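Long-range contacts in SusD homolog (Bacteroides thetaiotaomicron, PDB 3EHM), which probably binds mucin O-glycans at the cell surface, as a SusD-like lipoprotein that helps a gut symbiont use host glycans: residues A[35-40]-A[50-55]; A[259-264]-A[331-336]; A[176-181]-A[195-200]; A[244-249]-A[339-344]; A[405-410]-A[466-471]. All blocks are in the same frame, centred on the assembly; numbering follows the deposited sequence.

Contact 1: A[35-40]-A[50-55]; sequences RVIPIG and NDLQNT
In segment 50-55, Asp51 is the first residue to meet the loop after helix 23-36. Its CB lies 3.6 Å from CB of Pro38, the side chains crossing obliquely. The carboxylate turns back past the proline toward Arg35, whose chain is bent at chi2 (-66°). Asp51 OD1 stops 4.1 Å from NH1 of Arg35, too far for a salt bridge, and two waters span the gap. Both waters lie in the guanidinium plane and accept from Arg35 NH1; water 2 donates to Asp51 OD1 and water 1 lies within bonding distance of it, so the two charges are probably linked through solvent. OD2 is hydrogen-bonded to Tyr90 of helix 85-110. Leu52 has CG anti to the backbone N (chi1 -172°), which, with chi2 near 66°, brings CD1 to CG2 of Ile37 at 3.8 Å. Its backbone N lies 3.8 Å from Pro38 CB, so the proline ring sits close to the helix backbone. At Thr55 the hydroxyl approaches the ring tip to tip, OG1 being 3.8 Å from Pro38 CD. The loop joining helices 23-36 and 47-57 thus folds back so that its proline packs on one face of the second, within the largely helical SusD-like fold.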
# COMPACT_ATOMS: atom_id res chain seq x y z
N ARG A 35 -3.64 14.33 -0.30
CA ARG A 35 -4.24 13.51 0.76
C ARG A 35 -4.30 12.01 0.49
O ARG A 35 -4.37 11.22 1.44
CB ARG A 35 -5.67 14.00 1.04
CG ARG A 35 -5.75 15.41 1.60
CD ARG A 35 -5.11 15.51 2.97
NE ARG A 35 -5.27 16.84 3.53
CZ ARG A 35 -4.98 17.17 4.78
NH1 ARG A 35 -4.50 16.25 5.61
NH2 ARG A 35 -5.16 18.42 5.20
N VAL A 36 -4.31 11.61 -0.78
CA VAL A 36 -4.38 10.18 -1.11
C VAL A 36 -3.37 9.42 -0.25
O VAL A 36 -3.71 8.44 0.40
CB VAL A 36 -4.09 9.97 -2.60
CG1 VAL A 36 -4.11 8.47 -2.93
CG2 VAL A 36 -5.13 10.71 -3.43
N ILE A 37 -2.13 9.89 -0.29
CA ILE A 37 -1.04 9.35 0.52
C ILE A 37 -0.45 10.66 1.04
O ILE A 37 0.10 11.44 0.27
CB ILE A 37 0.00 8.59 -0.32
CG1 ILE A 37 -0.65 7.38 -1.00
CG2 ILE A 37 1.14 8.13 0.58
CD1 ILE A 37 0.33 6.52 -1.78
N PRO A 38 -0.55 10.90 2.36
CA PRO A 38 -0.07 12.11 3.05
C PRO A 38 1.26 12.70 2.62
O PRO A 38 2.30 12.08 2.77
CB PRO A 38 -0.05 11.69 4.52
CG PRO A 38 -1.08 10.63 4.59
CD PRO A 38 -0.85 9.84 3.34
N ILE A 39 1.20 13.93 2.12
CA ILE A 39 2.38 14.68 1.71
C ILE A 39 1.96 16.14 1.62
O ILE A 39 0.80 16.45 1.36
CB ILE A 39 2.91 14.21 0.34
CG1 ILE A 39 4.26 14.88 0.06
CG2 ILE A 39 1.92 14.55 -0.76
CD1 ILE A 39 5.03 14.27 -1.10
N GLY A 40 2.90 17.05 1.86
CA GLY A 40 2.54 18.46 1.81
C GLY A 40 3.68 19.41 1.55
O GLY A 40 4.83 19.00 1.38
N ASN A 50 3.95 13.27 9.97
CA ASN A 50 3.33 12.60 11.11
C ASN A 50 2.17 11.77 10.56
O ASN A 50 1.94 10.65 11.01
CB ASN A 50 2.78 13.62 12.14
CG ASN A 50 3.88 14.38 12.88
OD1 ASN A 50 5.03 13.95 12.93
ND2 ASN A 50 3.51 15.51 13.47
N ASP A 51 1.47 12.32 9.57
CA ASP A 51 0.34 11.61 8.98
C ASP A 51 0.80 10.33 8.27
O ASP A 51 0.18 9.28 8.42
CB ASP A 51 -0.39 12.50 7.98
CG ASP A 51 -1.05 13.71 8.63
OD1 ASP A 51 -1.58 14.56 7.88
OD2 ASP A 51 -1.04 13.83 9.87
N LEU A 52 1.88 10.43 7.50
CA LEU A 52 2.40 9.27 6.76
C LEU A 52 2.86 8.17 7.72
O LEU A 52 2.82 6.99 7.38
CB LEU A 52 3.57 9.70 5.87
CG LEU A 52 4.07 8.61 4.92
CD1 LEU A 52 2.98 8.29 3.90
CD2 LEU A 52 5.33 9.07 4.22
N GLN A 53 3.32 8.56 8.90
CA GLN A 53 3.74 7.58 9.90
C GLN A 53 2.55 6.71 10.25
O GLN A 53 2.64 5.47 10.31
CB GLN A 53 4.22 8.28 11.18
CG GLN A 53 5.71 8.53 11.25
CD GLN A 53 6.15 8.92 12.65
OE1 GLN A 53 7.30 8.73 13.03
NE2 GLN A 53 5.22 9.48 13.43
N ASN A 54 1.42 7.37 10.47
CA ASN A 54 0.17 6.73 10.84
C ASN A 54 -0.39 5.80 9.76
O ASN A 54 -0.90 4.72 10.06
CB ASN A 54 -0.87 7.82 11.17
CG ASN A 54 -2.22 7.25 11.54
OD1 ASN A 54 -3.24 7.62 10.95
ND2 ASN A 54 -2.25 6.37 12.53
N THR A 55 -0.27 6.21 8.50
CA THR A 55 -0.81 5.41 7.40
C THR A 55 0.16 4.39 6.81
O THR A 55 -0.24 3.26 6.52
CB THR A 55 -1.28 6.31 6.24
OG1 THR A 55 -0.15 6.94 5.62
CG2 THR A 55 -2.23 7.38 6.74
O HOH W 1 -3.62 13.81 5.79
O HOH W 2 -3.35 16.42 8.59

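Contact 2: A[259-264]-A[331-336]; sequences SMLASV and PKVDSN
Leu261 carries the closest approach, its two methyl branches dividing the opposing loop between them. CD1 lies 3.4 Å from the backbone N of Ser335, and CD2 lies 3.7 Å from CG1 of Val333. The valine puts CG1 between its backbone N and carbonyl carbon (chi1 60°), the crowded position, and that rotation aims the methyl at the leucine. A second cluster forms round Pro331. The terminal CE of Met260, a selenomethionine, comes to 3.8 Å from the proline CB because the chain bends at chi3 (68°) after an extended chi2. Val264 lies antiparallel beside the same ring, with CG2 3.9 Å from Pro331 CD. The ring edge from CB to CD is thus met by two residues four apart in sequence, linked by the helical bond from Val264 N to Met260 O at 3.0 Å. This is apolar packing of the beginning of helix 261-266 and the residue before it on an irregular connection between strands 304-306 and 339-342, in the SusD-like fold. Further out, backbone hydrogen bonds tie Ser335 to Asn258 and Lys332 to Tyr291, setting the loop's course on both sides of Val333. Phe67 of strand 67-69 touches both Met260 and Pro331. Ser259 turns away from this loop, and its OG is hydrogen-bonded to Pro38 O.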
# COMPACT_ATOMS: atom_id res chain seq x y z
N SER A 259 7.16 13.32 2.50
CA SER A 259 6.74 13.07 3.87
C SER A 259 7.41 11.94 4.64
O SER A 259 7.09 11.71 5.80
CB SER A 259 5.22 12.91 3.90
OG SER A 259 4.77 12.21 2.75
N MSE A 260 8.33 11.22 4.00
CA MSE A 260 9.04 10.15 4.70
C MSE A 260 10.23 10.75 5.46
O MSE A 260 10.77 10.13 6.37
CB MSE A 260 9.59 9.12 3.71
CG MSE A 260 8.55 8.30 2.98
SE MSE A 260 9.47 7.03 1.82
CE MSE A 260 10.23 5.91 3.21
N LEU A 261 10.64 11.95 5.08
CA LEU A 261 11.79 12.58 5.72
C LEU A 261 11.67 12.81 7.22
O LEU A 261 12.61 12.53 7.97
CB LEU A 261 12.12 13.90 5.01
CG LEU A 261 12.66 13.71 3.59
CD1 LEU A 261 12.94 15.07 2.96
CD2 LEU A 261 13.93 12.89 3.65
N ALA A 262 10.52 13.30 7.67
CA ALA A 262 10.33 13.55 9.10
C ALA A 262 10.66 12.31 9.94
O ALA A 262 11.46 12.38 10.87
CB ALA A 262 8.90 14.00 9.37
N SER A 263 10.05 11.17 9.61
CA SER A 263 10.30 9.96 10.38
C SER A 263 11.68 9.34 10.15
O SER A 263 12.27 8.77 11.07
CB SER A 263 9.22 8.92 10.10
OG SER A 263 9.36 7.81 10.98
N VAL A 264 12.20 9.45 8.94
CA VAL A 264 13.51 8.88 8.64
C VAL A 264 14.67 9.70 9.20
O VAL A 264 15.56 9.15 9.85
CB VAL A 264 13.73 8.71 7.10
CG1 VAL A 264 15.18 8.36 6.81
CG2 VAL A 264 12.81 7.62 6.56
N PRO A 331 15.80 4.22 4.61
CA PRO A 331 15.24 4.28 3.26
C PRO A 331 15.93 5.45 2.56
O PRO A 331 16.15 6.50 3.18
CB PRO A 331 13.76 4.57 3.51
CG PRO A 331 13.51 3.94 4.84
CD PRO A 331 14.74 4.34 5.62
N LYS A 332 16.30 5.27 1.29
CA LYS A 332 16.91 6.36 0.55
C LYS A 332 15.79 7.27 0.08
O LYS A 332 14.82 6.80 -0.52
CB LYS A 332 17.68 5.84 -0.66
CG LYS A 332 19.05 5.29 -0.33
CD LYS A 332 19.85 5.00 -1.60
CE LYS A 332 21.27 4.57 -1.26
NZ LYS A 332 22.04 4.18 -2.47
N VAL A 333 15.90 8.56 0.38
CA VAL A 333 14.88 9.51 -0.01
C VAL A 333 15.35 10.93 0.23
O VAL A 333 16.18 11.18 1.11
CB VAL A 333 13.56 9.27 0.79
CG1 VAL A 333 13.82 9.43 2.30
CG2 VAL A 333 12.48 10.24 0.35
N ASP A 334 14.87 11.86 -0.59
CA ASP A 334 15.22 13.26 -0.40
C ASP A 334 13.94 14.09 -0.53
O ASP A 334 12.88 13.55 -0.85
CB ASP A 334 16.29 13.71 -1.40
CG ASP A 334 15.91 13.44 -2.83
OD1 ASP A 334 14.86 13.95 -3.28
OD2 ASP A 334 16.67 12.71 -3.51
N SER A 335 14.03 15.39 -0.29
CA SER A 335 12.86 16.25 -0.33
C SER A 335 12.05 16.20 -1.62
O SER A 335 10.83 16.33 -1.59
CB SER A 335 13.25 17.70 -0.01
OG SER A 335 14.19 18.19 -0.95
N ASN A 336 12.73 16.00 -2.75
CA ASN A 336 12.06 15.96 -4.05
C ASN A 336 11.57 14.57 -4.48
O ASN A 336 11.01 14.42 -5.56
CB ASN A 336 12.97 16.53 -5.13
CG ASN A 336 13.27 18.00 -4.92
OD1 ASN A 336 12.35 18.82 -4.80
ND2 ASN A 336 14.55 18.36 -4.88

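Contact 3: A[176-181]-A[195-200]; sequences ELLNTI and GNVQNW
Val197, in the first turn of helix 197-215, fills the tight part of the contact with its two methyls working separately. CG1, anti to the backbone N (chi1 177°), reaches 3.5 Å from the carbonyl O of Leu178 and 3.7 Å from that residue's CB. CG2 turns instead to CG2 of Ile181, at 4.0 Å. Leu178 and Ile181 are the first and last residues of a type I beta turn, closed by a hydrogen bond from Ile181 N to Leu178 O, so the valine packs against both ends of one turn. On the buried side, Leu178 also touches Ile127 of helix 116-140 and Val201 of helix 197-215.

The solvent side is looser. Gln198 starts away from the turn, but its chain bends at chi2 (40°) and brings its end back toward the turn. Thr180 is exposed at the far side of the turn, where its OG1 bonds to Leu177 O at 2.6 Å. That oxygen also accepts from Thr180 N, so two bonds from one residue grip it. Asn196 caps helix 197-215: its OD1 accepts from Asn199 N at 3.2 Å, with the donor 55° above the carbonyl plane. Polar groups are thus bonded locally, within each segment, while the firm contacts are all made by the methyls of Val197, consistent with methyl burial contributing much of the contact.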
# COMPACT_ATOMS: atom_id res chain seq x y z
N GLU A 176 -15.99 5.76 -18.89
CA GLU A 176 -16.91 5.99 -20.00
C GLU A 176 -16.98 7.47 -20.38
O GLU A 176 -16.97 7.82 -21.56
CB GLU A 176 -18.32 5.51 -19.64
CG GLU A 176 -19.41 6.32 -20.32
CD GLU A 176 -20.63 5.51 -20.68
OE1 GLU A 176 -20.54 4.26 -20.70
OE2 GLU A 176 -21.69 6.12 -20.96
N LEU A 177 -17.04 8.34 -19.38
CA LEU A 177 -17.13 9.76 -19.64
C LEU A 177 -15.81 10.36 -20.11
O LEU A 177 -15.77 11.08 -21.10
CB LEU A 177 -17.62 10.50 -18.40
CG LEU A 177 -17.85 12.01 -18.57
CD1 LEU A 177 -19.04 12.45 -17.73
CD2 LEU A 177 -16.61 12.78 -18.19
N LEU A 178 -14.73 10.05 -19.40
CA LEU A 178 -13.42 10.58 -19.73
C LEU A 178 -12.91 10.10 -21.09
O LEU A 178 -12.08 10.76 -21.71
CB LEU A 178 -12.42 10.23 -18.62
CG LEU A 178 -12.77 10.86 -17.27
CD1 LEU A 178 -11.80 10.40 -16.20
CD2 LEU A 178 -12.74 12.38 -17.40
N ASN A 179 -13.41 8.96 -21.55
CA ASN A 179 -12.99 8.43 -22.84
C ASN A 179 -13.52 9.28 -24.00
O ASN A 179 -13.12 9.10 -25.14
CB ASN A 179 -13.46 6.98 -23.00
CG ASN A 179 -12.39 5.98 -22.60
OD1 ASN A 179 -12.68 4.80 -22.38
ND2 ASN A 179 -11.15 6.44 -22.52
N THR A 180 -14.42 10.21 -23.69
CA THR A 180 -14.98 11.08 -24.73
C THR A 180 -14.32 12.46 -24.70
O THR A 180 -14.61 13.32 -25.53
CB THR A 180 -16.50 11.27 -24.55
OG1 THR A 180 -16.76 11.99 -23.34
CG2 THR A 180 -17.20 9.92 -24.51
N ILE A 181 -13.43 12.66 -23.73
CA ILE A 181 -12.72 13.92 -23.58
C ILE A 181 -11.35 13.78 -24.23
O ILE A 181 -10.56 12.91 -23.84
CB ILE A 181 -12.53 14.29 -22.09
CG1 ILE A 181 -13.88 14.25 -21.36
CG2 ILE A 181 -11.88 15.66 -21.96
CD1 ILE A 181 -14.88 15.28 -21.84
N GLY A 195 -2.87 17.27 -16.72
CA GLY A 195 -4.07 17.43 -17.52
C GLY A 195 -4.35 16.41 -18.61
O GLY A 195 -5.35 16.54 -19.32
N ASN A 196 -3.49 15.41 -18.75
CA ASN A 196 -3.68 14.38 -19.77
C ASN A 196 -4.77 13.40 -19.33
O ASN A 196 -4.51 12.48 -18.54
CB ASN A 196 -2.37 13.61 -20.00
CG ASN A 196 -2.45 12.66 -21.19
OD1 ASN A 196 -3.47 12.01 -21.42
ND2 ASN A 196 -1.36 12.57 -21.94
N VAL A 197 -5.99 13.60 -19.83
CA VAL A 197 -7.13 12.75 -19.48
C VAL A 197 -6.93 11.27 -19.83
O VAL A 197 -7.40 10.39 -19.11
CB VAL A 197 -8.43 13.26 -20.15
CG1 VAL A 197 -9.59 12.32 -19.84
CG2 VAL A 197 -8.74 14.67 -19.67
N GLN A 198 -6.24 11.00 -20.94
CA GLN A 198 -5.99 9.62 -21.35
C GLN A 198 -5.23 8.86 -20.27
O GLN A 198 -5.47 7.68 -20.05
CB GLN A 198 -5.19 9.60 -22.67
CG GLN A 198 -6.03 9.94 -23.89
CD GLN A 198 -7.01 11.07 -23.63
OE1 GLN A 198 -8.15 10.84 -23.23
NE2 GLN A 198 -6.56 12.31 -23.85
N ASN A 199 -4.30 9.53 -19.59
CA ASN A 199 -3.56 8.87 -18.53
C ASN A 199 -4.48 8.65 -17.33
O ASN A 199 -4.39 7.63 -16.66
CB ASN A 199 -2.34 9.69 -18.14
CG ASN A 199 -1.13 9.37 -19.00
OD1 ASN A 199 -0.18 10.15 -19.08
ND2 ASN A 199 -1.17 8.22 -19.66
N TRP A 200 -5.37 9.61 -17.05
CA TRP A 200 -6.29 9.44 -15.94
C TRP A 200 -7.16 8.21 -16.18
O TRP A 200 -7.51 7.49 -15.24
CB TRP A 200 -7.16 10.68 -15.76
CG TRP A 200 -6.50 11.73 -14.93
CD1 TRP A 200 -5.91 12.88 -15.38
CD2 TRP A 200 -6.29 11.70 -13.51
NE1 TRP A 200 -5.35 13.57 -14.32
CE2 TRP A 200 -5.58 12.87 -13.17
CE3 TRP A 200 -6.65 10.80 -12.50
CZ2 TRP A 200 -5.20 13.15 -11.85
CZ3 TRP A 200 -6.28 11.08 -11.19
CH2 TRP A 200 -5.56 12.25 -10.88

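Contact 4: A[244-249]-A[339-344]; sequences SEAKIK and LYWFRA
Glu245 OE1 is gripped side-on by Arg343, with NE at 3.0 Å and NH2 at 3.1 Å from that one oxygen, at the border of a two-stranded antiparallel sheet interrupted by a classic beta bulge. NH2 meets its syn lone pair, whereas NE comes from above the carboxylate plane, the two flat groups being turned 47° apart. OE2 offers its anti lone pair to Lys247 NZ at 2.7 Å, completing a salt-bridge network that would favour an ionised carboxylate. Water 3 extends it, donating to OE1 and accepting from Ala344 N at the start of helix 344-356.

At the bulge, Ala246 O accepts from both Trp341 N, at 2.9 Å, and Phe342 N, at 3.3 Å, so two residues of one strand face one of the other and the register shifts by one. Ala246 N returns a bond to Phe342 O, nearly along the C=O axis. Beyond the bulge, Ile248 and Leu339 form a hydrogen-bonded pair through two reciprocal backbone bonds.

Packing differs between the faces. Ala246, Ile248, Leu339 and Phe342 share one, where Phe342 packs on helix 197-215. On the other, Lys247 runs alongside Tyr340, its CD 3.7 Å from CE1. The tyrosine's CE1 in turn sits 3.3 Å above the guanidinium plane of Arg343, over its centre.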
# COMPACT_ATOMS: atom_id res chain seq x y z
N SER A 244 3.45 6.35 -17.90
CA SER A 244 2.05 6.49 -17.51
C SER A 244 1.82 6.27 -16.01
O SER A 244 0.68 6.35 -15.54
CB SER A 244 1.18 5.51 -18.30
OG SER A 244 1.13 5.85 -19.67
N GLU A 245 2.88 6.01 -15.27
CA GLU A 245 2.75 5.77 -13.83
C GLU A 245 2.16 6.98 -13.12
O GLU A 245 2.36 8.12 -13.54
CB GLU A 245 4.11 5.43 -13.21
CG GLU A 245 5.06 6.62 -13.08
CD GLU A 245 6.44 6.22 -12.58
OE1 GLU A 245 6.64 5.04 -12.24
OE2 GLU A 245 7.32 7.10 -12.53
N ALA A 246 1.42 6.72 -12.05
CA ALA A 246 0.81 7.79 -11.28
C ALA A 246 1.63 8.05 -10.02
O ALA A 246 1.69 7.20 -9.13
CB ALA A 246 -0.62 7.42 -10.90
N LYS A 247 2.28 9.21 -9.96
CA LYS A 247 3.07 9.56 -8.79
C LYS A 247 2.96 11.05 -8.52
O LYS A 247 2.61 11.83 -9.41
CB LYS A 247 4.55 9.18 -8.99
CG LYS A 247 5.24 9.90 -10.13
CD LYS A 247 6.73 9.55 -10.17
CE LYS A 247 7.45 10.25 -11.32
NZ LYS A 247 6.98 9.76 -12.65
N ILE A 248 3.25 11.44 -7.29
CA ILE A 248 3.19 12.84 -6.92
C ILE A 248 4.53 13.25 -6.32
O ILE A 248 5.13 12.51 -5.53
CB ILE A 248 2.04 13.10 -5.91
CG1 ILE A 248 1.89 14.60 -5.66
CG2 ILE A 248 2.30 12.35 -4.61
CD1 ILE A 248 0.67 14.96 -4.82
N LYS A 249 5.03 14.41 -6.72
CA LYS A 249 6.30 14.91 -6.21
C LYS A 249 6.32 16.42 -6.36
O LYS A 249 5.48 16.99 -7.06
CB LYS A 249 7.47 14.29 -6.97
CG LYS A 249 7.50 14.65 -8.45
CD LYS A 249 8.74 14.05 -9.12
CE LYS A 249 8.79 14.40 -10.60
NZ LYS A 249 9.98 13.81 -11.27
N LEU A 339 5.95 10.02 -4.21
CA LEU A 339 5.21 8.98 -3.51
C LEU A 339 4.44 8.37 -4.67
O LEU A 339 3.94 9.10 -5.52
CB LEU A 339 4.26 9.57 -2.46
CG LEU A 339 4.95 10.08 -1.19
CD1 LEU A 339 3.91 10.47 -0.16
CD2 LEU A 339 5.86 9.00 -0.63
N TYR A 340 4.35 7.05 -4.71
CA TYR A 340 3.69 6.37 -5.82
C TYR A 340 2.29 5.84 -5.53
O TYR A 340 2.07 5.18 -4.53
CB TYR A 340 4.58 5.22 -6.29
CG TYR A 340 5.98 5.64 -6.65
CD1 TYR A 340 6.27 6.13 -7.92
CD2 TYR A 340 7.02 5.53 -5.73
CE1 TYR A 340 7.56 6.51 -8.27
CE2 TYR A 340 8.31 5.90 -6.07
CZ TYR A 340 8.58 6.39 -7.33
OH TYR A 340 9.86 6.73 -7.67
N TRP A 341 1.37 6.14 -6.44
CA TRP A 341 -0.02 5.70 -6.35
C TRP A 341 -0.19 4.38 -7.11
O TRP A 341 -0.82 3.44 -6.62
CB TRP A 341 -0.96 6.72 -6.97
CG TRP A 341 -1.16 8.00 -6.21
CD1 TRP A 341 -0.50 8.41 -5.09
CD2 TRP A 341 -2.06 9.06 -6.56
NE1 TRP A 341 -0.93 9.66 -4.72
CE2 TRP A 341 -1.89 10.08 -5.60
CE3 TRP A 341 -2.99 9.24 -7.59
CZ2 TRP A 341 -2.62 11.27 -5.65
CZ3 TRP A 341 -3.71 10.42 -7.64
CH2 TRP A 341 -3.52 11.42 -6.67
N PHE A 342 0.37 4.33 -8.31
CA PHE A 342 0.27 3.13 -9.14
C PHE A 342 1.38 3.12 -10.18
O PHE A 342 1.57 4.09 -10.90
CB PHE A 342 -1.10 3.10 -9.83
CG PHE A 342 -1.56 1.71 -10.21
CD1 PHE A 342 -0.86 0.96 -11.15
CD2 PHE A 342 -2.69 1.15 -9.61
CE1 PHE A 342 -1.27 -0.33 -11.48
CE2 PHE A 342 -3.11 -0.14 -9.94
CZ PHE A 342 -2.40 -0.88 -10.88
N ARG A 343 2.10 2.00 -10.27
CA ARG A 343 3.20 1.90 -11.22
C ARG A 343 2.99 0.79 -12.24
O ARG A 343 2.25 -0.16 -11.99
CB ARG A 343 4.52 1.67 -10.49
CG ARG A 343 4.71 2.59 -9.29
CD ARG A 343 6.15 2.61 -8.82
NE ARG A 343 7.02 3.33 -9.75
CZ ARG A 343 8.30 3.57 -9.54
NH1 ARG A 343 8.88 3.15 -8.41
NH2 ARG A 343 9.02 4.24 -10.43
N ALA A 344 3.65 0.92 -13.38
CA ALA A 344 3.53 -0.06 -14.45
C ALA A 344 3.85 -1.49 -14.01
O ALA A 344 3.19 -2.44 -14.44
CB ALA A 344 4.42 0.34 -15.63
O HOH W 3 5.97 2.66 -13.52

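Contact 5: A[405-410]-A[466-471]; sequences GTYNHD and KPMDEA
Two irregular loops, one ahead of helix 429-445 and the other leading into helix 472-475, are joined here by a tyrosine hydroxyl bound to a main-chain carbonyl. Tyr407 OH donates to Lys466 O at 2.5 Å, a short bond that lies in the carbonyl plane on a lone pair, with a C=O...donor angle of 134°. The tyrosine CG is anti to the backbone N (chi1 179°), which directs the ring toward segment 466-471. Nearer its base the ring meets Met468, a selenomethionine, whose CB is 3.8 Å from CD1; the two side chains cross obliquely. Hydroxyl and ring thus hold successive parts of the same loop.

Lys466 makes the return contact. Its CG starts in the crowded position between backbone N and carbonyl carbon (chi1 66°), and the aliphatic chain then crosses the imidazole of His409, CG lying 3.5 Å from CD2. The backbone N of Lys466 stands 3.7 Å above one face of that ring, offset toward the rim. Terminally, NZ of Lys466 gives a weak hydrogen bond to Asn408 O at 3.1 Å. Lys466 NZ is 5.3 Å from His409 NE2, a proximity that may disfavour protonation of the imidazole.

Farther along, Asp469 OD1 accepts from Ala471 N at 3.1 Å, capping the turn into helix 472-475, while its OD2 forms a salt bridge to Arg475 of that helix. Through the backbone, Met468 bonds to Pro312 in the connection between strands 304-306 and 339-342, and His409 to Leu397 earlier in its own connection after helix 384-388.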
# COMPACT_ATOMS: atom_id res chain seq x y z
N GLY A 405 18.86 -6.12 19.62
CA GLY A 405 18.07 -6.82 20.60
C GLY A 405 18.02 -8.31 20.32
O GLY A 405 18.75 -8.80 19.46
N THR A 406 17.16 -9.02 21.04
CA THR A 406 17.02 -10.45 20.87
C THR A 406 15.88 -10.78 19.91
O THR A 406 14.71 -10.68 20.26
CB THR A 406 16.75 -11.14 22.21
OG1 THR A 406 17.86 -10.91 23.09
CG2 THR A 406 16.55 -12.63 22.03
N TYR A 407 16.24 -11.18 18.69
CA TYR A 407 15.24 -11.52 17.69
C TYR A 407 15.80 -12.46 16.63
O TYR A 407 16.95 -12.35 16.22
CB TYR A 407 14.75 -10.25 16.98
CG TYR A 407 13.72 -10.53 15.90
CD1 TYR A 407 12.37 -10.72 16.22
CD2 TYR A 407 14.09 -10.63 14.56
CE1 TYR A 407 11.43 -11.00 15.23
CE2 TYR A 407 13.16 -10.92 13.56
CZ TYR A 407 11.82 -11.10 13.91
OH TYR A 407 10.89 -11.37 12.94
N ASN A 408 14.96 -13.39 16.20
CA ASN A 408 15.37 -14.32 15.16
C ASN A 408 14.15 -14.93 14.51
O ASN A 408 13.14 -15.20 15.16
CB ASN A 408 16.26 -15.42 15.74
CG ASN A 408 15.49 -16.41 16.58
OD1 ASN A 408 14.72 -17.22 16.05
ND2 ASN A 408 15.67 -16.35 17.89
N HIS A 409 14.24 -15.14 13.20
CA HIS A 409 13.18 -15.75 12.43
C HIS A 409 13.78 -16.18 11.11
O HIS A 409 14.35 -15.37 10.37
CB HIS A 409 12.03 -14.77 12.19
CG HIS A 409 10.89 -15.37 11.43
ND1 HIS A 409 10.91 -15.52 10.06
CD2 HIS A 409 9.73 -15.91 11.85
CE1 HIS A 409 9.81 -16.15 9.68
NE2 HIS A 409 9.08 -16.40 10.74
N ASP A 410 13.68 -17.47 10.81
CA ASP A 410 14.22 -17.99 9.57
C ASP A 410 13.18 -17.82 8.47
O ASP A 410 12.27 -18.64 8.32
CB ASP A 410 14.58 -19.46 9.70
CG ASP A 410 15.40 -19.95 8.53
OD1 ASP A 410 15.37 -19.28 7.47
OD2 ASP A 410 16.08 -20.99 8.65
N LYS A 466 8.25 -12.53 11.73
CA LYS A 466 7.25 -12.41 12.78
C LYS A 466 7.49 -11.18 13.65
O LYS A 466 8.62 -10.71 13.78
CB LYS A 466 7.28 -13.66 13.67
CG LYS A 466 8.58 -13.80 14.45
CD LYS A 466 8.68 -15.13 15.16
CE LYS A 466 10.03 -15.25 15.87
NZ LYS A 466 10.51 -16.66 15.88
N PRO A 467 6.42 -10.63 14.25
CA PRO A 467 6.60 -9.45 15.09
C PRO A 467 7.52 -9.75 16.28
O PRO A 467 7.47 -10.83 16.85
CB PRO A 467 5.17 -9.10 15.51
CG PRO A 467 4.48 -10.44 15.50
CD PRO A 467 5.01 -11.06 14.24
N MSE A 468 8.35 -8.78 16.65
CA MSE A 468 9.27 -8.95 17.76
C MSE A 468 8.54 -8.84 19.09
O MSE A 468 8.86 -9.55 20.05
CB MSE A 468 10.36 -7.90 17.69
CG MSE A 468 11.41 -8.03 18.76
SE MSE A 468 12.77 -6.68 18.60
CE MSE A 468 12.17 -5.74 17.03
N ASP A 469 7.55 -7.95 19.15
CA ASP A 469 6.75 -7.74 20.35
C ASP A 469 5.68 -8.83 20.40
O ASP A 469 4.61 -8.69 19.82
CB ASP A 469 6.09 -6.36 20.30
CG ASP A 469 5.23 -6.07 21.52
OD1 ASP A 469 5.25 -6.87 22.47
OD2 ASP A 469 4.55 -5.02 21.51
N GLU A 470 5.97 -9.91 21.12
CA GLU A 470 5.04 -11.03 21.21
C GLU A 470 3.72 -10.71 21.91
O GLU A 470 2.80 -11.52 21.90
CB GLU A 470 5.73 -12.21 21.90
CG GLU A 470 6.88 -12.80 21.09
CD GLU A 470 7.33 -14.14 21.61
OE1 GLU A 470 7.78 -14.22 22.77
OE2 GLU A 470 7.24 -15.13 20.85
N ALA A 471 3.63 -9.53 22.52
CA ALA A 471 2.40 -9.14 23.19
C ALA A 471 1.46 -8.38 22.24
O ALA A 471 0.30 -8.15 22.56
CB ALA A 471 2.72 -8.27 24.40

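Contacts 1, 2 and 4 form one connected region. Contacts 1 and 2, with centres about 12 Å apart, are joined where Leu52 CD2 packs 3.5 Å from Met260 CG. Contact 4 meets contact 1 where Val36 CG2 lies 3.4 Å from Trp341 CZ2, and its Leu339 reaches Ser259 of contact 2. Contacts 3 and 4, with centres about 17 Å apart, adjoin through Trp200 and Trp341. Contact 5 stands alone, about 48 Å from contact 3 centre to centre, on the opposite side of the chain's centre, and its nearest atoms are about 15 Å from contacts 1 and 2. How these contacts lie relative to the glycan-binding site is not established here.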